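Local coordinates for putative NTP pyrophosphohydrolase (Exiguobacterium sibiricum 255-15, PDB 3NL9), which probably hydrolyses nucleoside triphosphates to the monophosphate and pyrophosphate, as expected of an all-helical pyrophosphohydrolase related to phosphoribosyl-ATP pyrophosphohydrolase, at the interface of chains A and B. Coordinates in Å, arbitrary orientation; residue numbers count along the deposited sequence, not the author numbering. Chains: chain A/B, putative NTP pyrophosphohydrolase.

Contact 1: the interface of chains A and B. Residues chain A 112-114, 163, 166-167, 170; chain B 26, 91.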
# COMPACT_ATOMS: atom_id res chain seq x y z
N ALA A 112 -9.67 -5.44 -9.15
CA ALA A 112 -9.23 -6.73 -9.68
C ALA A 112 -10.25 -7.83 -9.37
O ALA A 112 -10.18 -8.91 -9.96
CB ALA A 112 -7.88 -7.10 -9.07
N GLY A 113 -11.16 -7.58 -8.43
CA GLY A 113 -12.08 -8.61 -7.95
C GLY A 113 -11.41 -9.75 -7.21
O GLY A 113 -11.87 -10.89 -7.26
N LEU A 114 -10.31 -9.45 -6.54
CA LEU A 114 -9.58 -10.43 -5.73
C LEU A 114 -9.72 -10.12 -4.25
O LEU A 114 -9.50 -8.96 -3.80
CB LEU A 114 -8.09 -10.46 -6.07
CG LEU A 114 -7.58 -11.15 -7.33
CD1 LEU A 114 -6.10 -10.78 -7.48
CD2 LEU A 114 -7.80 -12.66 -7.28
N VAL A 163 -5.51 -17.58 -6.79
CA VAL A 163 -6.18 -16.77 -7.80
C VAL A 163 -7.14 -17.66 -8.61
O VAL A 163 -8.30 -17.31 -8.71
CB VAL A 163 -5.20 -15.98 -8.70
CG1 VAL A 163 -5.94 -15.23 -9.79
CG2 VAL A 163 -4.40 -14.97 -7.87
N GLN A 166 -10.22 -18.63 -6.54
CA GLN A 166 -11.18 -17.52 -6.53
C GLN A 166 -11.93 -17.35 -7.86
O GLN A 166 -13.15 -17.14 -7.85
CB GLN A 166 -10.51 -16.21 -6.15
CG GLN A 166 -10.03 -16.19 -4.73
CD GLN A 166 -9.65 -14.79 -4.27
OE1 GLN A 166 -10.23 -13.81 -4.73
NE2 GLN A 166 -8.69 -14.71 -3.37
N MSE A 167 -11.21 -17.50 -8.97
CA MSE A 167 -11.86 -17.47 -10.29
C MSE A 167 -12.92 -18.55 -10.36
O MSE A 167 -14.05 -18.29 -10.83
CB MSE A 167 -10.86 -17.67 -11.43
CG MSE A 167 -9.84 -16.53 -11.62
SE MSE A 167 -8.44 -16.94 -12.92
CE MSE A 167 -9.51 -17.14 -14.55
N LYS A 170 -16.03 -17.79 -8.10
CA LYS A 170 -16.86 -16.68 -8.59
C LYS A 170 -17.46 -16.92 -9.97
O LYS A 170 -18.36 -16.20 -10.40
CB LYS A 170 -16.04 -15.38 -8.59
CG LYS A 170 -15.59 -14.92 -7.20
CD LYS A 170 -16.77 -14.68 -6.25
CE LYS A 170 -16.39 -13.79 -5.07
NZ LYS A 170 -15.20 -14.27 -4.31
N PRO B 26 -12.80 -12.28 -10.52
CA PRO B 26 -11.40 -11.89 -10.69
C PRO B 26 -11.10 -11.51 -12.14
O PRO B 26 -11.37 -12.28 -13.06
CB PRO B 26 -10.64 -13.14 -10.23
CG PRO B 26 -11.58 -13.78 -9.24
CD PRO B 26 -12.92 -13.58 -9.83
N LEU B 91 -3.38 -10.98 -14.17
CA LEU B 91 -4.13 -10.94 -12.90
C LEU B 91 -3.31 -11.51 -11.75
O LEU B 91 -3.24 -10.95 -10.64
CB LEU B 91 -5.46 -11.72 -13.03
CG LEU B 91 -6.39 -11.84 -11.82
CD1 LEU B 91 -6.89 -10.44 -11.36
CD2 LEU B 91 -7.55 -12.79 -12.14

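Contact 2: the interface of chains A and B. Residues chain A 105, 108-109, 119; chain B 95, 98-99, 102.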
# COMPACT_ATOMS: atom_id res chain seq x y z
N ILE A 105 -4.67 0.57 -1.98
CA ILE A 105 -4.27 -0.81 -2.23
C ILE A 105 -5.54 -1.66 -2.21
O ILE A 105 -5.83 -2.39 -3.16
CB ILE A 105 -3.26 -1.26 -1.18
CG1 ILE A 105 -1.87 -0.74 -1.56
CG2 ILE A 105 -3.25 -2.82 -1.04
CD1 ILE A 105 -0.90 -0.65 -0.39
N SER A 108 -7.58 -1.30 -5.32
CA SER A 108 -7.00 -2.10 -6.39
C SER A 108 -7.42 -3.58 -6.29
O SER A 108 -7.71 -4.19 -7.31
CB SER A 108 -5.46 -1.90 -6.45
OG SER A 108 -5.14 -0.52 -6.61
N PHE A 109 -7.41 -4.18 -5.09
CA PHE A 109 -8.01 -5.50 -4.94
C PHE A 109 -9.45 -5.48 -5.41
O PHE A 109 -9.85 -6.36 -6.16
CB PHE A 109 -7.91 -6.08 -3.50
CG PHE A 109 -6.55 -6.61 -3.16
CD1 PHE A 109 -6.16 -7.87 -3.61
CD2 PHE A 109 -5.65 -5.86 -2.45
CE1 PHE A 109 -4.93 -8.37 -3.32
CE2 PHE A 109 -4.40 -6.35 -2.16
CZ PHE A 109 -4.04 -7.61 -2.60
N LEU A 119 -4.60 -14.51 -0.04
CA LEU A 119 -3.31 -14.25 -0.64
C LEU A 119 -2.32 -13.77 0.40
O LEU A 119 -1.17 -14.23 0.44
CB LEU A 119 -3.44 -13.23 -1.77
CG LEU A 119 -4.33 -13.61 -2.98
CD1 LEU A 119 -4.60 -12.35 -3.87
CD2 LEU A 119 -3.70 -14.72 -3.80
N GLY B 95 -2.08 -9.43 -8.46
CA GLY B 95 -2.44 -9.92 -7.14
C GLY B 95 -1.21 -10.14 -6.30
O GLY B 95 -1.17 -9.76 -5.13
N LEU B 98 0.16 -6.61 -5.41
CA LEU B 98 -0.73 -5.89 -4.49
C LEU B 98 -0.59 -6.48 -3.07
O LEU B 98 -0.62 -5.74 -2.08
CB LEU B 98 -2.18 -5.94 -4.99
CG LEU B 98 -2.53 -5.04 -6.18
CD1 LEU B 98 -3.96 -5.28 -6.61
CD2 LEU B 98 -2.27 -3.55 -5.94
N THR B 99 -0.38 -7.79 -2.98
CA THR B 99 -0.27 -8.46 -1.65
C THR B 99 1.03 -8.06 -0.98
O THR B 99 1.03 -7.76 0.22
CB THR B 99 -0.39 -10.01 -1.76
OG1 THR B 99 -1.64 -10.35 -2.39
CG2 THR B 99 -0.37 -10.68 -0.38
N LEU B 102 0.65 -4.40 0.19
CA LEU B 102 -0.14 -4.46 1.45
C LEU B 102 0.75 -4.84 2.62
O LEU B 102 0.69 -4.22 3.71
CB LEU B 102 -1.31 -5.44 1.31
CG LEU B 102 -2.19 -5.75 2.53
CD1 LEU B 102 -2.81 -4.45 3.09
CD2 LEU B 102 -3.24 -6.76 2.15

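Contact 3: the interface of chains A and B. Residues chain A 50, 53-54, 59, 63; chain B 31, 34-35.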
# COMPACT_ATOMS: atom_id res chain seq x y z
N LEU A 50 2.93 -2.68 -12.40
CA LEU A 50 2.84 -2.14 -13.78
C LEU A 50 3.48 -3.07 -14.82
O LEU A 50 3.02 -3.16 -15.95
CB LEU A 50 3.42 -0.70 -13.84
CG LEU A 50 2.59 0.36 -13.13
CD1 LEU A 50 3.12 1.82 -13.29
CD2 LEU A 50 1.13 0.24 -13.61
N SER A 53 1.20 -5.74 -15.39
CA SER A 53 0.01 -5.24 -16.14
C SER A 53 0.30 -5.02 -17.64
O SER A 53 -0.61 -4.73 -18.42
CB SER A 53 -0.52 -3.92 -15.50
OG SER A 53 -0.76 -4.05 -14.10
N SER A 54 1.57 -5.12 -18.03
CA SER A 54 2.03 -4.80 -19.38
C SER A 54 2.26 -6.01 -20.27
O SER A 54 2.62 -7.08 -19.80
CB SER A 54 3.35 -4.01 -19.30
OG SER A 54 3.14 -2.73 -18.72
N GLU A 59 4.61 -0.62 -23.90
CA GLU A 59 3.51 -0.38 -22.92
C GLU A 59 4.06 -0.01 -21.58
O GLU A 59 3.60 0.93 -20.92
CB GLU A 59 2.65 -1.65 -22.71
CG GLU A 59 1.66 -1.91 -23.83
CD GLU A 59 0.51 -2.80 -23.45
OE1 GLU A 59 0.59 -3.63 -22.49
OE2 GLU A 59 -0.52 -2.68 -24.14
N ALA A 63 3.83 3.49 -19.36
CA ALA A 63 3.10 3.48 -18.09
C ALA A 63 4.01 4.05 -16.98
O ALA A 63 3.56 4.85 -16.15
CB ALA A 63 2.65 2.05 -17.73
N LEU B 31 -4.14 -1.76 -18.15
CA LEU B 31 -2.91 -1.01 -17.87
C LEU B 31 -3.17 0.48 -17.60
O LEU B 31 -2.63 1.03 -16.67
CB LEU B 31 -1.86 -1.19 -18.99
CG LEU B 31 -0.54 -0.40 -18.90
CD1 LEU B 31 0.18 -0.77 -17.59
CD2 LEU B 31 0.36 -0.61 -20.09
N GLY B 34 -4.54 0.72 -14.21
CA GLY B 34 -3.47 0.43 -13.24
C GLY B 34 -2.51 1.59 -13.01
O GLY B 34 -2.03 1.81 -11.88
N VAL B 35 -2.19 2.32 -14.07
CA VAL B 35 -1.28 3.48 -13.94
C VAL B 35 -1.87 4.52 -12.96
O VAL B 35 -1.16 5.08 -12.12
CB VAL B 35 -0.99 4.14 -15.29
CG1 VAL B 35 -0.31 5.47 -15.08
CG2 VAL B 35 -0.08 3.25 -16.14

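Contact 4: the interface of chains A and B. Residues chain A 49, 52-53, 108; chain B 29, 34, 94, 98.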
# COMPACT_ATOMS: atom_id res chain seq x y z
N PHE A 49 3.74 -4.27 -10.15
CA PHE A 49 2.33 -4.18 -10.55
C PHE A 49 2.18 -3.71 -12.02
O PHE A 49 1.35 -4.27 -12.80
CB PHE A 49 1.61 -3.23 -9.58
CG PHE A 49 0.20 -2.95 -9.92
CD1 PHE A 49 -0.80 -3.87 -9.62
CD2 PHE A 49 -0.16 -1.77 -10.56
CE1 PHE A 49 -2.13 -3.61 -9.95
CE2 PHE A 49 -1.49 -1.51 -10.91
CZ PHE A 49 -2.46 -2.42 -10.61
N GLN A 52 3.69 -6.35 -14.49
CA GLN A 52 2.73 -7.47 -14.63
C GLN A 52 1.43 -7.04 -15.27
O GLN A 52 0.63 -7.88 -15.66
CB GLN A 52 2.47 -8.12 -13.29
CG GLN A 52 3.75 -8.68 -12.70
CD GLN A 52 4.28 -9.82 -13.51
OE1 GLN A 52 5.27 -9.70 -14.26
NE2 GLN A 52 3.62 -10.94 -13.40
N SER A 53 1.20 -5.74 -15.39
CA SER A 53 0.01 -5.24 -16.14
C SER A 53 0.30 -5.02 -17.64
O SER A 53 -0.61 -4.73 -18.42
CB SER A 53 -0.52 -3.92 -15.50
OG SER A 53 -0.76 -4.05 -14.10
N SER A 108 -7.58 -1.30 -5.32
CA SER A 108 -7.00 -2.10 -6.39
C SER A 108 -7.42 -3.58 -6.29
O SER A 108 -7.71 -4.19 -7.31
CB SER A 108 -5.46 -1.90 -6.45
OG SER A 108 -5.14 -0.52 -6.61
N ILE B 29 -6.61 -5.94 -14.09
CA ILE B 29 -6.85 -4.50 -14.20
C ILE B 29 -6.18 -3.99 -15.51
O ILE B 29 -4.98 -4.20 -15.72
CB ILE B 29 -6.30 -3.74 -12.96
CG1 ILE B 29 -6.99 -4.19 -11.68
CG2 ILE B 29 -6.48 -2.22 -13.12
CD1 ILE B 29 -6.28 -3.72 -10.42
N GLY B 34 -4.54 0.72 -14.21
CA GLY B 34 -3.47 0.43 -13.24
C GLY B 34 -2.51 1.59 -13.01
O GLY B 34 -2.03 1.81 -11.88
N GLN B 94 -0.47 -9.08 -10.79
CA GLN B 94 -1.04 -7.95 -10.08
C GLN B 94 -1.38 -8.32 -8.63
O GLN B 94 -1.01 -7.60 -7.69
CB GLN B 94 -2.31 -7.48 -10.79
CG GLN B 94 -2.03 -6.69 -12.02
CD GLN B 94 -3.25 -6.46 -12.90
OE1 GLN B 94 -4.31 -6.97 -12.64
NE2 GLN B 94 -3.08 -5.66 -13.96
N LEU B 98 0.16 -6.61 -5.41
CA LEU B 98 -0.73 -5.89 -4.49
C LEU B 98 -0.59 -6.48 -3.07
O LEU B 98 -0.62 -5.74 -2.08
CB LEU B 98 -2.18 -5.94 -4.99
CG LEU B 98 -2.53 -5.04 -6.18
CD1 LEU B 98 -3.96 -5.28 -6.61
CD2 LEU B 98 -2.27 -3.55 -5.94
O HOH W 1 -3.53 -5.44 -17.63

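Contact 1: the interface of chains A and B
B:Pro26 plugs a slot in chain A between the loop that follows helix 87-112 and the C-terminal helix 156-170, and here the packing is dense. One wall is backbone: the carbonyl O of A:Ala112 lies 3.3 Å from CA of B:Pro26. The carbonyl O of A:Gly113 lies 3.5 Å from the ring carbon CG of B:Pro26. The other wall is the helix, where CG of A:Met167, a selenomethionine, reaches CB of the proline at 3.7 Å. That CG stands opposite its own carbonyl carbon (chi1 -68°), and the two side chains run at a slant to one another. The backbone N of A:Met167 is equally near the proline CG. Round the ring at its CD corner, CB of A:Lys170 approaches at 3.8 Å, crossing at about a right angle, but the lysine hides very little surface and its amine points away from the proline, so this flank is only lightly engaged.

The neighbouring leucine cluster packs at ordinary distance. B:Leu91, with CG trans to its own backbone N (chi1 179°), spreads its two methyls toward different partners. CD2 meets CG1 of A:Val163 at 3.8 Å, whereas CD1 is 4.0 Å from CD1 of A:Leu114. Together the proline plug and the leucine fork tie a loop and helix 87-112 of one subunit to the C-terminal helix and the 112-114 turn of the other, which probably helps to hold together the pair of subunits in the deposited assembly.

Contact 2: the interface of chains A and B
B:Leu98 and A:Phe109, which bury the most surface here, run past one another in opposite directions where the two copies of helix 87-112 meet. The far rim of the phenylalanine ring does the touching: CZ lies 3.5 Å from CB of B:Leu98, and CE2 is almost as near. With CG of B:Leu98 opposite its own carbonyl carbon (chi1 -75°), the leucine fork is carried beyond the ring to A:Ser108, whose CB sits 3.6 Å from CD2. The same ring presents its edge to the next residue of the partner helix, CA of B:Thr99 lying in the ring plane 4.0 Å from CZ.

A:Ile105, third in buried surface, continues the row one turn back, its CG2 resting 4.0 Å from CB of B:Leu102. At the opposite end the hydroxyl OG1 of B:Thr99 lies 3.5 Å from CB of A:Leu119 while donating a 2.8 Å hydrogen bond to the carbonyl O of B:Gly95. A valine here has no hydroxyl to give, and the B:Gly95 carbonyl would probably be left without that partner beside A:Phe109 and A:Leu119. The patch lies along the long helix 87-112 of both subunits, with helix 117-128 of chain A closing one side.

Contact 3: the interface of chains A and B
The start of helix 31-52 in chain B meets three pieces of chain A: the end of the chain A copy of helix 31-52, the short loop after it, and helix 57-79. B:Leu31, at the first turn, hides more surface than any other residue here and pushes into the angle between the two chain A helices. Its CG stands trans to the backbone N (chi1 176°), which, with chi2 at 59°, directs the fork at A:Glu59, A:Ser54 and A:Ala63. CD2 lies 3.6 Å from CB of A:Glu59, with the carboxylate end alongside a little farther off, and the two side chains slant past each other. CD1 sits between the walls, 3.8 Å from CB of A:Ser53 and 3.7 Å from the hydroxyl OG of A:Ser54. That hydroxyl is held by a 2.8 Å hydrogen bond to the carbonyl O of A:Leu50, which fixes its rotation at the end of the helix.

One turn into the chain B helix, CG2 of B:Val35 presses on the methyl CB of A:Ala63 at 3.4 Å, a tight fit that probably leaves little room for a larger side chain on helix 57-79. The same alanine methyl also touches CD1 of B:Leu31 at 3.8 Å. Nearby, CD2 of A:Leu50 lies over the backbone of B:Gly34, 3.9 Å from its carbonyl carbon. The site wedges a helix start of one subunit between two helices of the other and probably fixes their relative position in the deposited two-fold pair.

Contact 4: the interface of chains A and B
B:Gln94 reaches across from helix 87-112 of chain B to the end of helix 31-52 in chain A, and each part of its side chain has a partner. CB and CG lie against A:Phe49, CG coming to 3.7 Å from CE1 of the ring, and the amide plane is turned 28° from that of the phenyl group. Beyond CG the chain is extended (chi2 168°), which carries the amide to the serine, CD lying 3.7 Å from OG of A:Ser53. At the tip NE2 donates to that hydroxyl OG of A:Ser53 at 2.8 Å, a fairly straight bond (160° at the hydrogen). NE2 also gives a hydrogen to a lone pair of the carbonyl O of B:Ile29 at 3.0 Å, while OE1 accepts from the backbone N of B:Ile29 at 2.9 Å. This paired grip on one residue of its own chain holds the amide flat and fixes which end faces the serine. A leucine in place of B:Gln94 would probably leave both the B:Ile29 backbone groups and the A:Ser53 hydroxyl without these mates, freeing the chain B loop at B:Ile29 to shift.

A:Ser53 OG in turn donates to the carbonyl O of A:Phe49 and sits over the centre of that phenyl ring. The ring edge is turned to the backbone of B:Gly34, CE2 lying 3.5 Å from its carbonyl O. Water 1 bridges the carbonyl oxygens of A:Ser53 and B:Ile29. The site adds a directional polar link beside the apolar packing of A:Phe49 and probably sets the register of the two subunits.

Contacts 3 and 4 adjoin, about 7 Å between the centres of their C-alpha atoms, and share A:Ser53 and B:Gly34. Contacts 4 and 2 are about 8 Å apart and have A:Ser108 and B:Leu98 in common, so contact 4 joins the helix 31-52 region to the helix 87-112 pair. Between the same centres, contact 1 lies about 11 Å from contact 2 and about 12 Å from contact 4, and contacts 1 and 3 are the farthest apart at about 18 Å. Helix 87-112 of chain B serves contacts 1, 2 and 4. With the two-fold twins, the four form one extended helical interface, consistent with a stable dimer.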